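Local coordinates for putative tryptophan halogenase (Xanthomonas campestris pv. campestris, PDB 6Y1W), which is a flavin-dependent halogenase, probably using FAD in a monooxygenase-type reaction to halogenate an organic substrate, at residues 248-253 with 294-299. Residues are numbered along the deposited sequence; the frame is centred on the assembly and turned at random.
With BUD ((2S,3S)-butane-2,3-diol), chain I.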
ATOM      1  N   SER A 248       9.931  11.965  29.920  1.00 17.67           N
ATOM      2  CA  SER A 248      10.162  13.309  30.419  1.00 15.09           C
ATOM      3  C   SER A 248      10.908  14.116  29.356  1.00 13.63           C
ATOM      4  O   SER A 248      11.667  13.560  28.563  1.00 15.28           O
ATOM      5  CB  SER A 248      11.016  13.277  31.687  1.00 22.58           C
ATOM      6  OG  SER A 248      10.412  12.479  32.710  1.00 21.40           O
ATOM      7  N   ALA A 249      10.720  15.435  29.387  1.00 15.90           N
ATOM      8  CA  ALA A 249      11.566  16.277  28.557  1.00 18.17           C
ATOM      9  C   ALA A 249      11.776  17.621  29.244  1.00 19.68           C
ATOM     10  O   ALA A 249      10.967  18.064  30.072  1.00 20.25           O
ATOM     11  CB  ALA A 249      10.968  16.513  27.172  1.00 18.12           C
ATOM     12  N   LEU A 250      12.873  18.277  28.875  1.00 17.67           N
ATOM     13  CA  LEU A 250      13.104  19.678  29.217  1.00 17.62           C
ATOM     14  C   LEU A 250      13.357  20.409  27.908  1.00 15.82           C
ATOM     15  O   LEU A 250      14.173  19.939  27.111  1.00 18.59           O
ATOM     16  CB  LEU A 250      14.352  19.850  30.098  1.00 20.51           C
ATOM     17  CG  LEU A 250      14.219  19.568  31.582  1.00 31.03           C
ATOM     18  CD1 LEU A 250      15.613  19.401  32.213  1.00 27.65           C
ATOM     19  CD2 LEU A 250      13.410  20.696  32.252  1.00 24.38           C
ATOM     20  N   ALA A 251      12.705  21.561  27.696  1.00 16.26           N
ATOM     21  CA  ALA A 251      12.829  22.246  26.411  1.00 17.09           C
ATOM     22  C   ALA A 251      13.254  23.693  26.626  1.00 20.60           C
ATOM     23  O   ALA A 251      12.857  24.324  27.609  1.00 20.06           O
ATOM     24  CB  ALA A 251      11.511  22.195  25.621  1.00 17.99           C
ATOM     25  N   VAL A 252      14.064  24.218  25.710  1.00 15.24           N
ATOM     26  CA  VAL A 252      14.560  25.597  25.853  1.00 15.76           C
ATOM     27  C   VAL A 252      14.932  26.128  24.475  1.00 15.70           C
ATOM     28  O   VAL A 252      15.514  25.410  23.655  1.00 15.26           O
ATOM     29  CB  VAL A 252      15.774  25.661  26.808  1.00 20.50           C
ATOM     30  CG1 VAL A 252      16.992  24.911  26.205  1.00 16.59           C
ATOM     31  CG2 VAL A 252      16.143  27.143  27.125  1.00 23.04           C
ATOM     32  N   GLN A 253      14.654  27.417  24.248  1.00 15.24           N
ATOM     33  CA  GLN A 253      15.047  28.068  23.013  1.00 14.96           C
ATOM     34  C   GLN A 253      16.370  28.796  23.216  1.00 15.47           C
ATOM     35  O   GLN A 253      16.671  29.292  24.302  1.00 17.04           O
ATOM     36  CB  GLN A 253      13.943  29.041  22.533  1.00 17.51           C
ATOM     37  CG  GLN A 253      12.544  28.411  22.421  1.00 17.12           C
ATOM     38  CD  GLN A 253      12.457  27.199  21.423  1.00 22.34           C
ATOM     39  OE1 GLN A 253      12.530  27.377  20.205  1.00 23.32           O
ATOM     40  NE2 GLN A 253      12.284  25.977  21.956  1.00 25.23           N
ATOM     41  N   THR A 294      17.333   8.414  35.130  1.00 22.71           N
ATOM     42  CA  THR A 294      18.039   9.638  35.468  1.00 23.49           C
ATOM     43  C   THR A 294      17.038  10.596  36.085  1.00 25.01           C
ATOM     44  O   THR A 294      15.840  10.317  36.112  1.00 36.19           O
ATOM     45  CB  THR A 294      18.721  10.242  34.246  1.00 27.98           C
ATOM     46  OG1 THR A 294      19.765  11.118  34.695  1.00 28.79           O
ATOM     47  CG2 THR A 294      17.731  11.032  33.467  1.00 24.43           C
ATOM     48  N   ASP A 295      17.534  11.727  36.595  1.00 22.90           N
ATOM     49  CA  ASP A 295      16.647  12.701  37.222  1.00 26.20           C
ATOM     50  C   ASP A 295      16.704  14.028  36.463  1.00 25.87           C
ATOM     51  O   ASP A 295      17.548  14.231  35.591  1.00 24.66           O
ATOM     52  CB  ASP A 295      16.979  12.888  38.709  1.00 34.53           C
ATOM     53  CG  ASP A 295      18.269  13.661  38.950  1.00 35.53           C
ATOM     54  OD1 ASP A 295      19.172  13.671  38.096  1.00 34.77           O
ATOM     55  OD2 ASP A 295      18.383  14.245  40.047  1.00 56.74           O
ATOM     56  N   GLN A 296      15.751  14.908  36.775  1.00 25.13           N
ATOM     57  CA  GLN A 296      15.626  16.167  36.037  1.00 21.70           C
ATOM     58  C   GLN A 296      16.883  17.020  36.146  1.00 25.34           C
ATOM     59  O   GLN A 296      17.351  17.594  35.153  1.00 22.41           O
ATOM     60  CB  GLN A 296      14.408  16.942  36.541  1.00 24.19           C
ATOM     61  CG  GLN A 296      14.235  18.258  35.819  1.00 32.71           C
ATOM     62  CD  GLN A 296      13.060  19.038  36.327  1.00 38.41           C
ATOM     63  OE1 GLN A 296      12.016  19.070  35.696  1.00 28.96           O
ATOM     64  NE2 GLN A 296      13.226  19.679  37.474  1.00 35.76           N
ATOM     65  N   ASP A 297      17.448  17.127  37.347  1.00 25.26           N
ATOM     66  CA  ASP A 297      18.652  17.930  37.504  1.00 26.12           C
ATOM     67  C   ASP A 297      19.790  17.439  36.602  1.00 23.25           C
ATOM     68  O   ASP A 297      20.516  18.252  36.019  1.00 24.97           O
ATOM     69  CB  ASP A 297      19.088  17.913  38.966  1.00 30.30           C
ATOM     70  CG  ASP A 297      18.232  18.795  39.832  1.00 47.49           C
ATOM     71  OD1 ASP A 297      17.545  19.681  39.285  1.00 46.37           O
ATOM     72  OD2 ASP A 297      18.248  18.609  41.064  1.00 65.09           O
ATOM     73  N   SER A 298      19.989  16.108  36.502  1.00 21.90           N
ATOM     74  CA  SER A 298      21.049  15.584  35.649  1.00 19.07           C
ATOM     75  C   SER A 298      20.731  15.846  34.187  1.00 19.82           C
ATOM     76  O   SER A 298      21.618  16.210  33.413  1.00 18.46           O
ATOM     77  CB  SER A 298      21.270  14.091  35.877  1.00 28.21           C
ATOM     78  OG  SER A 298      21.540  13.851  37.248  1.00 30.51           O
ATOM     79  N   ALA A 299      19.459  15.697  33.806  1.00 19.64           N
ATOM     80  CA  ALA A 299      19.086  15.960  32.416  1.00 20.42           C
ATOM     81  C   ALA A 299      19.302  17.427  32.068  1.00 19.84           C
ATOM     82  O   ALA A 299      19.743  17.752  30.957  1.00 17.92           O
ATOM     83  CB  ALA A 299      17.638  15.563  32.181  1.00 20.35           C
TER
HETATM   84  C1  BUD I 607      20.772  12.837  32.583  0.83 26.40           C
HETATM   85  O1  BUD I 607      22.541  11.503  31.775  0.83 27.34           O
HETATM   86  C2  BUD I 607      21.168  11.716  31.643  0.83 26.99           C
HETATM   87  O2  BUD I 607      21.518  11.347  29.309  0.83 15.60           O
HETATM   88  C3  BUD I 607      20.857  12.170  30.213  0.83 24.75           C
HETATM   89  C4  BUD I 607      19.360  12.032  29.948  0.83 24.94           C
HETATM   90  O   HOH W   1      11.835  17.416  33.197  1.00 31.78           O
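The carboxamide of Gln-296 has methyl CD2 of Leu-250 above one face, at its oxygen end, with CD2 4.1 Å from OE1. That oxygen also accepts a hydrogen bond from a water, 3.0 Å from Gln-296 OE1, whose weak second bond to Ala-249 O makes at most a loose link between strand and helix. With CG anti to the backbone N (chi1 180°) and the chain extended beyond it, the glutamine crosses the leucine side chain at about a right angle. Its CG packs against the leucine while its polar end meets water, which suits glutamine to an exposed position at the start of the helix. The other leucine methyl, CD1, lies 3.9 Å from Gln-296 O, 4.0 Å from Gln-296 CG and 4.3 Å from Ala-299 CB. A branched side chain thus reaches from strand to helix, and the small alanine lets the helix backbone come near; Ala-317 and Ala-300 also pack on Leu-250. On the second flat group, the Asp-295 carboxylate, OD1 receives Ser-298 OG nearly along its C-O axis and Ser-298 N (3.0 Å) from 51° above the carboxylate plane. Aspartate suits this N-cap because its short side chain can turn back to accept from the Ser-298 N-H, which has no earlier helical carbonyl to pair with. Butanediol C1 rests 3.4 Å from Ala-299 N, in a pocket that Thr-294, Ser-298 and Tyr-289 help to line. Away from the predicted FAD and tryptophan sites, this is a helix, begun by an aspartate N-cap, packing on part of one face of a mixed beta-sheet, with Leu-250 projecting from an inner strand.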